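Local coordinates for protein Exo-beta-1,4-mannosidase (Rhizomucor miehei, PDB 4LYP) that probably hydrolyses beta-1,4-linked mannosides from their non-reducing ends, as an exo-acting glycoside hydrolase family 5 beta-mannosidase built on a TIM barrel, at residues K370-I375 with K434-N439; E295-Y300 with H316-S321; G104-P109 with R113-P118; G160-W165 with N202-D207. One frame throughout, in Å; residues are numbered along the deposited sequence.

Interaction 1: K370-I375 with K434-N439; sequences KAFNQI and KDYNAN
Two helices on the outside of the TIM barrel, 362-380 and the C-terminal 429-448, are joined by Phe372 and Tyr436, whose rings form an offset (parallel-displaced) stack. The planes are only 8° from parallel and the ring centroids lie 3.8 Å apart, a close aromatic overlap. CD1 of Phe372 sits over the centre of the tyrosine ring, 3.3 Å above its plane, whereas CD2 of Tyr436 lies toward the rim of the phenylalanine face. The overlap extends to the base of the tyrosine: Tyr436 CB lies 3.4 Å from Phe372 CD2 and makes a CH-pi contact over that ring. With CG anti to the backbone N (chi1 163°), Tyr436 extends away from its own helix and carries its hydroxyl past Phe372 toward Ile375.

Phenylalanine suits its place because its flat face is wholly apolar and buried; tyrosine adds a polar tip that can be satisfied further in. Tyr436 OH is hydrogen-bonded to Ser387 OG on barrel strand 386-394, and Ile375 CG2 packs 3.4 Å from Tyr436 OH, near the plane of the ring, covering that edge with a branched aliphatic chain. The stack therefore ties both helices to the strand beneath them.

Toward the surface the bridge becomes polar. Two asparagines, one from each helix, share a single water molecule: it donates to Asn373 OD1 at 2.9 Å and accepts from Asn439 ND2 at 3.0 Å.

Interaction 2: E295-Y300 with H316-S321; sequences ENWGIY and HDFLES
Trp297 and Phe318 make the whole of this contact, and it is apolar. The six-membered part of the indole presents its edge: Phe318 CE1 lies in the indole plane, 3.8 Å from Trp297 CZ3 and 3.9 Å from Trp297 CH2. The planes are inclined at 52° and the centroids are 5.8 Å apart, so the two rings meet obliquely. The phenyl of Phe318 is swung to the side away from its main-chain N (chi1 -173°), which directs it from the helix toward the tryptophan, where it also touches Cys290 and Cys292 of strand 288-292. A long, flat indole is well suited to bridging from a loop to a buried phenylalanine.

Hydrogen bonds shape each partner separately. In the loop, a type I turn runs from Glu295 to Gly298, closed by Gly298 N to Glu295 O; glycine accepts the positive phi of 82° with ease. On the helix, Asp317 O receives both Ser321 N and Ser321 OG, from opposite faces of the carbonyl plane, while His316 ND1 bonds Asp317 OD1 at 3.1 Å, almost in the imidazole plane.

The arrangement belongs to a beta-alpha loop of the TIM barrel, leaning on the helix that follows it; beside Trp297, Asn296 contributes to the guanidine-binding pocket.

Interaction 3: G104-P109 with R113-P118; sequences GPDDQP and RPSMMP
A mainly polar contact folds the long beta-alpha loop between TIM-barrel strand 95-99 and helix 125-140 back on itself, with Asp106 and Ser115 at its heart. The carboxylate oxygen Asp106 OD1 is gripped twice by one residue: Ser115 N donates at 2.9 Å and Ser115 OG at 2.8 Å. Both meet OD1 on its syn side, yet from opposite faces of the carboxylate plane, so the group is restrained against rotation. Ser115 can do this because its OG stands between the backbone N and the carbonyl carbon (chi1 59°), beside its own N-H. Aspartate suits the place because its carboxylate offers one oxygen to Ser115 and the other to water. Its backbone takes part too: Asp106 O accepts a bent bond from Arg113 NE at 2.8 Å, with an N-H...O angle of 137°.

The arginine's length lets it gather several carbonyls: NE also donates to a water that bonds Gln108 O, and NH1 goes to Tyr405 O. Asp106 itself lies in a type I turn running from Pro105 to Gln108. Cis peptide bonds precede Pro105 and Pro114, one in each segment, and bend the backbone sharply on both sides.

At the other end, Gly104 N bonds Met117 O at 3.0 Å. Pro118 O and Ser115 OG occupy the side of Gly104 where a beta carbon would sit, which is why a residue without a side chain suits this place. A second water completes the hold on the carboxylate, donating to Asp106 OD2 and to Ser115 O, each at 2.8 Å.

Interaction 4: G160-W165 with N202-D207; sequences GQYVAW and NKLFKD
Tyr162 reaches from helix 158-167 across to Leu204 and Phe205 of helix 197-213, meeting each in a different way. Leu204 comes at the ring's edge: its CB lies in the tyrosine plane, 3.7 Å from Tyr162 CE2, and the leucine and tyrosine run antiparallel alongside one another. Phe205 instead turns the edge of its ring toward the tyrosine face, an offset edge-to-face pair with centroids 6.0 Å apart and planes at 73°. Rotated opposite its own amide nitrogen (chi1 178°), the phenyl stands beside the end of Tyr162, where Phe205 CD1 is 3.9 Å from Tyr162 OH. CE2 of Tyr162 also approaches the helix backbone, 3.6 Å from Phe205 N.

On the face of Tyr162 opposite Phe205 lies Trp165, its CZ3 4.2 Å above the ring plane, while Trp165 CE3 loosely touches Leu204 CD1. A long planar tyrosine thus spans a gap of 10.3 Å between the segment axes, and the compact leucine fills in beside it.

The segments cross at 121°. Phe191 of helix 181-193 makes edge-to-face contacts with both Tyr162 and Phe205, and Phe205 also packs on Ile250 of helix 244-257, so four helices meet around these rings.

How the interactions relate
From the N terminus the four contacts follow one another in series, none nesting within or crossing another. Interaction 3 closes a short turn-back inside the loop between strand 95-99 and helix 125-140. Interaction 4 then closes a largely helical excursion between strands 144-148 and 230-234, and Gln161 and Trp165 pack on Gly104 of interaction 3. Interaction 2 returns the loop after strand 288-292 to the following helix. Interaction 1 spans the last strands of the barrel and joins its final two helices; Gln374 NE2 probably bonds His316 O, linking it to interaction 2. Interactions 1 and 3 lie on opposite sides of the chain's centre, about 37 Å apart between centres.

Interaction 1: K370-I375 with K434-N439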
# COMPACT_ATOMS: atom_id res chain seq x y z
N LYS A 370 -8.19 4.11 18.53
CA LYS A 370 -7.32 5.09 19.14
C LYS A 370 -6.44 5.76 18.11
O LYS A 370 -6.18 6.98 18.18
CB LYS A 370 -6.51 4.46 20.26
CG LYS A 370 -7.40 4.15 21.44
CD LYS A 370 -6.68 3.45 22.57
CE LYS A 370 -7.52 3.34 23.83
NZ LYS A 370 -6.78 2.61 24.95
N ALA A 371 -5.88 5.01 17.16
CA ALA A 371 -5.04 5.61 16.11
C ALA A 371 -5.92 6.60 15.35
O ALA A 371 -5.46 7.75 15.06
CB ALA A 371 -4.49 4.51 15.18
N PHE A 372 -7.11 6.18 14.93
CA PHE A 372 -8.00 7.05 14.18
C PHE A 372 -8.33 8.31 14.95
O PHE A 372 -8.34 9.39 14.38
CB PHE A 372 -9.30 6.28 13.91
CG PHE A 372 -9.17 5.22 12.78
CD1 PHE A 372 -8.21 5.30 11.76
CD2 PHE A 372 -10.09 4.16 12.76
CE1 PHE A 372 -8.19 4.36 10.76
CE2 PHE A 372 -10.07 3.24 11.72
CZ PHE A 372 -9.11 3.31 10.74
N ASN A 373 -8.67 8.21 16.25
CA ASN A 373 -9.02 9.40 16.96
C ASN A 373 -7.83 10.37 17.07
O ASN A 373 -8.01 11.60 16.98
CB ASN A 373 -9.49 9.06 18.36
CG ASN A 373 -10.89 8.45 18.36
OD1 ASN A 373 -11.65 8.61 17.37
ND2 ASN A 373 -11.23 7.81 19.43
N GLN A 374 -6.62 9.85 17.17
CA GLN A 374 -5.44 10.71 17.18
C GLN A 374 -5.27 11.37 15.82
O GLN A 374 -4.90 12.56 15.73
CB GLN A 374 -4.21 9.90 17.61
CG GLN A 374 -3.01 10.81 17.78
CD GLN A 374 -1.80 10.03 18.26
OE1 GLN A 374 -1.87 8.81 18.46
NE2 GLN A 374 -0.66 10.69 18.44
N ILE A 375 -5.43 10.60 14.73
CA ILE A 375 -5.30 11.16 13.42
C ILE A 375 -6.33 12.28 13.18
O ILE A 375 -6.01 13.33 12.61
CB ILE A 375 -5.39 10.09 12.32
CG1 ILE A 375 -4.16 9.18 12.39
CG2 ILE A 375 -5.47 10.75 10.93
CD1 ILE A 375 -4.34 7.88 11.62
N LYS A 434 -15.73 3.14 9.40
CA LYS A 434 -16.78 4.01 8.86
C LYS A 434 -16.89 5.28 9.70
O LYS A 434 -16.97 6.39 9.12
CB LYS A 434 -18.09 3.22 8.81
CG LYS A 434 -19.25 4.03 8.24
CD LYS A 434 -20.55 3.22 8.25
CE LYS A 434 -21.74 4.07 7.67
NZ LYS A 434 -22.92 3.17 7.66
N ASP A 435 -16.86 5.14 11.01
CA ASP A 435 -16.98 6.30 11.85
C ASP A 435 -15.78 7.21 11.76
O ASP A 435 -15.91 8.44 11.71
CB ASP A 435 -17.24 5.82 13.30
CG ASP A 435 -18.77 5.21 13.48
OD1 ASP A 435 -19.60 5.34 12.53
OD2 ASP A 435 -19.03 4.62 14.49
N TYR A 436 -14.57 6.64 11.63
CA TYR A 436 -13.39 7.41 11.38
C TYR A 436 -13.46 8.23 10.10
O TYR A 436 -13.16 9.42 10.05
CB TYR A 436 -12.14 6.51 11.34
CG TYR A 436 -10.92 7.17 10.67
CD1 TYR A 436 -10.26 8.23 11.28
CD2 TYR A 436 -10.42 6.64 9.51
CE1 TYR A 436 -9.10 8.71 10.74
CE2 TYR A 436 -9.27 7.14 8.95
CZ TYR A 436 -8.58 8.15 9.62
OH TYR A 436 -7.38 8.65 9.09
N ASN A 437 -13.88 7.55 9.02
CA ASN A 437 -13.97 8.24 7.75
C ASN A 437 -14.98 9.38 7.84
O ASN A 437 -14.73 10.46 7.27
CB ASN A 437 -14.29 7.24 6.64
CG ASN A 437 -13.13 6.31 6.34
OD1 ASN A 437 -11.98 6.65 6.50
ND2 ASN A 437 -13.46 5.10 5.85
N ALA A 438 -16.11 9.15 8.52
CA ALA A 438 -17.08 10.25 8.73
C ALA A 438 -16.41 11.39 9.53
O ALA A 438 -16.61 12.58 9.16
CB ALA A 438 -18.31 9.71 9.41
N ASN A 439 -15.65 11.07 10.56
CA ASN A 439 -15.02 12.09 11.35
C ASN A 439 -13.97 12.87 10.54
O ASN A 439 -13.86 14.11 10.65
CB ASN A 439 -14.34 11.47 12.57
CG ASN A 439 -15.30 10.95 13.59
OD1 ASN A 439 -16.50 11.34 13.61
ND2 ASN A 439 -14.82 10.00 14.43
O HOH W 1 -12.36 8.35 14.55

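Interaction 2: E295-Y300 with H316-S321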
# COMPACT_ATOMS: atom_id res chain seq x y z
N GLU A 295 3.35 -5.69 15.52
CA GLU A 295 3.71 -7.10 15.72
C GLU A 295 5.00 -7.41 14.95
O GLU A 295 5.92 -8.02 15.50
CB GLU A 295 2.56 -8.01 15.26
CG GLU A 295 2.89 -9.48 15.41
CD GLU A 295 1.79 -10.44 15.06
OE1 GLU A 295 0.64 -9.99 14.82
OE2 GLU A 295 2.06 -11.63 15.01
N ASN A 296 5.11 -6.94 13.69
CA ASN A 296 6.27 -7.27 12.89
C ASN A 296 7.53 -6.77 13.54
O ASN A 296 8.59 -7.39 13.41
CB ASN A 296 6.17 -6.57 11.52
CG ASN A 296 4.88 -6.90 10.76
OD1 ASN A 296 3.80 -6.77 11.32
ND2 ASN A 296 5.01 -7.26 9.51
N TRP A 297 7.45 -5.63 14.27
CA TRP A 297 8.61 -5.00 14.87
C TRP A 297 8.85 -5.45 16.27
O TRP A 297 9.80 -4.94 16.91
CB TRP A 297 8.47 -3.47 14.80
CG TRP A 297 8.32 -2.94 13.42
CD1 TRP A 297 8.46 -3.62 12.25
CD2 TRP A 297 7.85 -1.60 13.08
NE1 TRP A 297 8.12 -2.74 11.18
CE2 TRP A 297 7.77 -1.53 11.66
CE3 TRP A 297 7.51 -0.47 13.85
CZ2 TRP A 297 7.32 -0.35 11.00
CZ3 TRP A 297 7.16 0.70 13.22
CH2 TRP A 297 7.09 0.75 11.80
N GLY A 298 8.07 -6.42 16.78
CA GLY A 298 8.36 -6.95 18.13
C GLY A 298 7.83 -6.13 19.28
O GLY A 298 8.13 -6.40 20.41
N ILE A 299 6.97 -5.14 18.96
CA ILE A 299 6.39 -4.28 20.00
C ILE A 299 5.13 -4.91 20.62
O ILE A 299 4.80 -4.62 21.76
CB ILE A 299 6.03 -2.91 19.34
CG1 ILE A 299 7.33 -2.29 18.81
CG2 ILE A 299 5.26 -1.98 20.29
CD1 ILE A 299 8.33 -1.87 19.88
N TYR A 300 4.44 -5.76 19.85
CA TYR A 300 3.15 -6.30 20.26
C TYR A 300 3.10 -7.76 19.96
O TYR A 300 3.43 -8.18 18.84
CB TYR A 300 2.05 -5.58 19.43
CG TYR A 300 0.66 -6.11 19.69
CD1 TYR A 300 -0.01 -5.91 20.90
CD2 TYR A 300 -0.00 -6.85 18.68
CE1 TYR A 300 -1.28 -6.40 21.08
CE2 TYR A 300 -1.30 -7.33 18.88
CZ TYR A 300 -1.92 -7.10 20.05
OH TYR A 300 -3.18 -7.62 20.28
N HIS A 316 0.79 5.93 19.41
CA HIS A 316 0.67 7.32 19.72
C HIS A 316 1.97 8.09 19.48
O HIS A 316 1.96 9.18 18.87
CB HIS A 316 0.30 7.45 21.23
CG HIS A 316 0.22 8.84 21.68
ND1 HIS A 316 1.31 9.53 22.14
CD2 HIS A 316 -0.85 9.70 21.69
CE1 HIS A 316 0.92 10.79 22.49
NE2 HIS A 316 -0.39 10.91 22.16
N ASP A 317 3.08 7.54 20.00
CA ASP A 317 4.35 8.24 19.86
C ASP A 317 4.83 8.22 18.41
O ASP A 317 5.51 9.17 18.01
CB ASP A 317 5.42 7.60 20.80
CG ASP A 317 5.09 7.77 22.30
OD1 ASP A 317 4.16 8.48 22.62
OD2 ASP A 317 5.78 7.09 23.06
N PHE A 318 4.52 7.19 17.64
CA PHE A 318 4.90 7.07 16.23
C PHE A 318 4.19 8.16 15.42
O PHE A 318 4.78 8.87 14.64
CB PHE A 318 4.48 5.68 15.77
CG PHE A 318 4.94 5.34 14.38
CD1 PHE A 318 6.20 4.81 14.16
CD2 PHE A 318 4.09 5.50 13.30
CE1 PHE A 318 6.63 4.44 12.88
CE2 PHE A 318 4.52 5.14 12.04
CZ PHE A 318 5.78 4.62 11.82
N LEU A 319 2.88 8.36 15.66
CA LEU A 319 2.16 9.40 14.94
C LEU A 319 2.71 10.78 15.28
O LEU A 319 2.90 11.62 14.38
CB LEU A 319 0.64 9.33 15.27
CG LEU A 319 -0.05 8.15 14.64
CD1 LEU A 319 -1.50 8.07 15.22
CD2 LEU A 319 -0.17 8.28 13.15
N GLU A 320 2.97 11.04 16.59
CA GLU A 320 3.49 12.33 17.02
C GLU A 320 4.83 12.63 16.35
O GLU A 320 5.09 13.71 15.82
CB GLU A 320 3.70 12.24 18.55
CG GLU A 320 5.07 12.57 19.10
CD GLU A 320 5.57 11.67 20.29
OE1 GLU A 320 4.93 11.72 21.46
OE2 GLU A 320 6.66 10.97 20.01
N SER A 321 5.76 11.67 16.45
CA SER A 321 7.13 11.89 15.99
C SER A 321 7.16 12.03 14.47
O SER A 321 7.83 12.91 13.90
CB SER A 321 8.08 10.85 16.52
OG SER A 321 7.67 9.54 16.09

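Interaction 3: G104-P109 with R113-P118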
# COMPACT_ATOMS: atom_id res chain seq x y z
N GLY A 104 6.77 -11.91 -12.67
CA GLY A 104 6.96 -13.37 -12.72
C GLY A 104 8.43 -13.73 -12.51
O GLY A 104 9.22 -12.90 -12.03
N PRO A 105 8.85 -14.94 -12.85
CA PRO A 105 8.01 -15.99 -13.50
C PRO A 105 6.91 -16.55 -12.57
O PRO A 105 6.99 -16.41 -11.33
CB PRO A 105 9.04 -17.06 -13.87
CG PRO A 105 10.14 -16.89 -12.95
CD PRO A 105 10.26 -15.41 -12.64
N ASP A 106 5.94 -17.22 -13.17
CA ASP A 106 4.73 -17.63 -12.47
C ASP A 106 4.84 -18.99 -11.81
O ASP A 106 3.83 -19.56 -11.37
CB ASP A 106 3.54 -17.63 -13.46
CG ASP A 106 3.15 -16.18 -13.91
OD1 ASP A 106 3.08 -15.34 -12.98
OD2 ASP A 106 2.94 -15.95 -15.08
N ASP A 107 6.07 -19.52 -11.65
CA ASP A 107 6.32 -20.75 -10.92
C ASP A 107 6.96 -20.45 -9.57
O ASP A 107 7.59 -21.37 -8.97
CB ASP A 107 7.23 -21.69 -11.77
CG ASP A 107 8.60 -21.15 -11.97
OD1 ASP A 107 8.89 -19.95 -11.74
OD2 ASP A 107 9.48 -21.91 -12.48
N GLN A 108 6.87 -19.23 -9.07
CA GLN A 108 7.55 -18.87 -7.81
C GLN A 108 6.56 -18.90 -6.64
O GLN A 108 5.43 -18.47 -6.74
CB GLN A 108 8.16 -17.49 -7.90
CG GLN A 108 9.28 -17.42 -9.00
CD GLN A 108 10.43 -18.33 -8.62
OE1 GLN A 108 11.05 -18.15 -7.56
NE2 GLN A 108 10.71 -19.31 -9.48
N PRO A 109 7.01 -19.39 -5.49
CA PRO A 109 6.18 -19.33 -4.27
C PRO A 109 6.12 -17.92 -3.76
O PRO A 109 6.91 -17.03 -4.10
CB PRO A 109 6.96 -20.25 -3.32
CG PRO A 109 8.44 -20.05 -3.74
CD PRO A 109 8.37 -19.93 -5.23
N ARG A 113 -0.15 -14.44 -8.35
CA ARG A 113 -0.17 -15.22 -9.57
C ARG A 113 -1.59 -15.12 -10.17
O ARG A 113 -2.57 -15.24 -9.44
CB ARG A 113 0.15 -16.72 -9.28
CG ARG A 113 0.39 -17.54 -10.54
CD ARG A 113 0.55 -19.01 -10.27
NE ARG A 113 1.73 -19.31 -9.49
CZ ARG A 113 1.86 -19.95 -8.33
NH1 ARG A 113 0.78 -20.35 -7.69
NH2 ARG A 113 3.10 -20.21 -7.84
N PRO A 114 -1.72 -14.99 -11.49
CA PRO A 114 -0.62 -14.77 -12.42
C PRO A 114 -0.05 -13.32 -12.27
O PRO A 114 -0.80 -12.39 -11.88
CB PRO A 114 -1.29 -14.97 -13.82
CG PRO A 114 -2.74 -14.57 -13.58
CD PRO A 114 -3.05 -14.91 -12.15
N SER A 115 1.23 -13.18 -12.58
CA SER A 115 1.89 -11.90 -12.53
C SER A 115 1.42 -10.97 -13.69
O SER A 115 1.06 -11.42 -14.78
CB SER A 115 3.39 -12.09 -12.59
OG SER A 115 3.82 -12.75 -13.78
N MET A 116 1.52 -9.68 -13.41
CA MET A 116 1.27 -8.68 -14.45
C MET A 116 2.35 -8.70 -15.57
O MET A 116 2.06 -8.50 -16.73
CB MET A 116 1.23 -7.31 -13.76
CG MET A 116 0.86 -6.13 -14.60
SD MET A 116 1.20 -4.63 -13.70
CE MET A 116 0.20 -3.47 -14.65
N MET A 117 3.60 -8.90 -15.10
CA MET A 117 4.77 -8.80 -16.00
C MET A 117 5.61 -10.08 -15.78
O MET A 117 6.57 -10.12 -15.01
CB MET A 117 5.56 -7.56 -15.73
CG MET A 117 6.63 -7.32 -16.78
SD MET A 117 7.55 -5.78 -16.66
CE MET A 117 8.62 -6.07 -15.27
N PRO A 118 5.25 -11.16 -16.51
CA PRO A 118 5.93 -12.44 -16.29
C PRO A 118 7.42 -12.48 -16.68
O PRO A 118 8.17 -13.25 -16.09
CB PRO A 118 5.08 -13.49 -17.12
CG PRO A 118 4.34 -12.59 -18.11
CD PRO A 118 4.02 -11.33 -17.31
O HOH W 2 1.34 -13.89 -16.00
O HOH W 3 4.43 -17.56 -9.15

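Interaction 4: G160-W165 with N202-D207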
# COMPACT_ATOMS: atom_id res chain seq x y z
N GLY A 160 13.81 -8.10 -5.61
CA GLY A 160 14.58 -9.33 -5.67
C GLY A 160 14.39 -10.06 -6.97
O GLY A 160 15.33 -10.67 -7.47
N GLN A 161 13.20 -9.98 -7.56
CA GLN A 161 12.98 -10.58 -8.87
C GLN A 161 13.75 -9.81 -9.94
O GLN A 161 14.32 -10.43 -10.83
CB GLN A 161 11.48 -10.67 -9.19
CG GLN A 161 11.24 -11.28 -10.55
CD GLN A 161 11.80 -12.69 -10.64
OE1 GLN A 161 11.47 -13.55 -9.82
NE2 GLN A 161 12.66 -12.98 -11.64
N TYR A 162 13.73 -8.47 -9.90
CA TYR A 162 14.56 -7.73 -10.88
C TYR A 162 16.01 -8.14 -10.75
O TYR A 162 16.71 -8.33 -11.78
CB TYR A 162 14.40 -6.23 -10.74
CG TYR A 162 13.13 -5.63 -11.26
CD1 TYR A 162 11.98 -5.52 -10.49
CD2 TYR A 162 13.03 -5.17 -12.57
CE1 TYR A 162 10.83 -4.93 -10.95
CE2 TYR A 162 11.89 -4.56 -13.04
CZ TYR A 162 10.79 -4.40 -12.23
OH TYR A 162 9.73 -3.71 -12.70
N VAL A 163 16.54 -8.27 -9.53
CA VAL A 163 17.90 -8.72 -9.32
C VAL A 163 18.10 -10.10 -9.92
O VAL A 163 19.11 -10.34 -10.61
CB VAL A 163 18.29 -8.65 -7.83
CG1 VAL A 163 19.65 -9.34 -7.59
CG2 VAL A 163 18.31 -7.20 -7.34
N ALA A 164 17.16 -11.03 -9.70
CA ALA A 164 17.27 -12.36 -10.31
C ALA A 164 17.31 -12.27 -11.82
O ALA A 164 18.05 -13.04 -12.49
CB ALA A 164 16.08 -13.21 -9.86
N TRP A 165 16.46 -11.45 -12.42
CA TRP A 165 16.53 -11.26 -13.88
C TRP A 165 17.87 -10.77 -14.34
O TRP A 165 18.40 -11.30 -15.33
CB TRP A 165 15.44 -10.35 -14.32
CG TRP A 165 14.05 -10.96 -14.42
CD1 TRP A 165 13.74 -12.23 -14.78
CD2 TRP A 165 12.79 -10.27 -14.24
NE1 TRP A 165 12.37 -12.41 -14.82
CE2 TRP A 165 11.75 -11.22 -14.51
CE3 TRP A 165 12.44 -8.96 -13.92
CZ2 TRP A 165 10.41 -10.86 -14.49
CZ3 TRP A 165 11.10 -8.62 -13.94
CH2 TRP A 165 10.08 -9.58 -14.20
N ASN A 202 17.35 -0.93 -12.76
CA ASN A 202 16.57 0.30 -12.86
C ASN A 202 16.11 0.61 -14.24
O ASN A 202 15.06 1.23 -14.43
CB ASN A 202 17.26 1.41 -12.13
CG ASN A 202 16.98 1.25 -10.63
OD1 ASN A 202 15.99 1.81 -10.13
ND2 ASN A 202 18.00 0.65 -9.88
N LYS A 203 16.85 0.14 -15.27
CA LYS A 203 16.40 0.25 -16.66
C LYS A 203 15.08 -0.53 -16.85
O LYS A 203 14.10 -0.00 -17.39
CB LYS A 203 17.47 -0.31 -17.59
CG LYS A 203 17.04 -0.34 -19.06
CD LYS A 203 16.47 -1.65 -19.60
CE LYS A 203 16.16 -1.59 -21.12
NZ LYS A 203 17.13 -0.69 -21.79
N LEU A 204 15.07 -1.79 -16.38
CA LEU A 204 13.86 -2.61 -16.51
C LEU A 204 12.70 -2.01 -15.72
O LEU A 204 11.56 -2.05 -16.16
CB LEU A 204 14.11 -4.02 -15.98
CG LEU A 204 15.22 -4.81 -16.71
CD1 LEU A 204 15.20 -6.22 -16.11
CD2 LEU A 204 15.01 -4.85 -18.21
N PHE A 205 13.00 -1.45 -14.54
CA PHE A 205 11.97 -0.86 -13.69
C PHE A 205 11.41 0.37 -14.36
O PHE A 205 10.16 0.53 -14.38
CB PHE A 205 12.63 -0.56 -12.36
CG PHE A 205 11.76 0.12 -11.30
CD1 PHE A 205 10.45 -0.30 -11.04
CD2 PHE A 205 12.31 1.11 -10.50
CE1 PHE A 205 9.71 0.25 -10.02
CE2 PHE A 205 11.58 1.70 -9.48
CZ PHE A 205 10.29 1.25 -9.21
N LYS A 206 12.25 1.26 -14.92
CA LYS A 206 11.78 2.41 -15.67
C LYS A 206 10.91 1.98 -16.86
O LYS A 206 9.95 2.70 -17.18
CB LYS A 206 12.96 3.28 -16.10
CG LYS A 206 13.60 4.03 -14.92
CD LYS A 206 14.87 4.77 -15.41
CE LYS A 206 15.52 5.53 -14.29
NZ LYS A 206 16.76 6.17 -14.82
N ASP A 207 11.27 0.91 -17.53
CA ASP A 207 10.44 0.44 -18.60
C ASP A 207 9.04 0.10 -18.11
O ASP A 207 8.03 0.39 -18.79
CB ASP A 207 11.04 -0.82 -19.27
CG ASP A 207 12.32 -0.56 -20.03
OD1 ASP A 207 12.62 0.60 -20.38
OD2 ASP A 207 13.02 -1.55 -20.34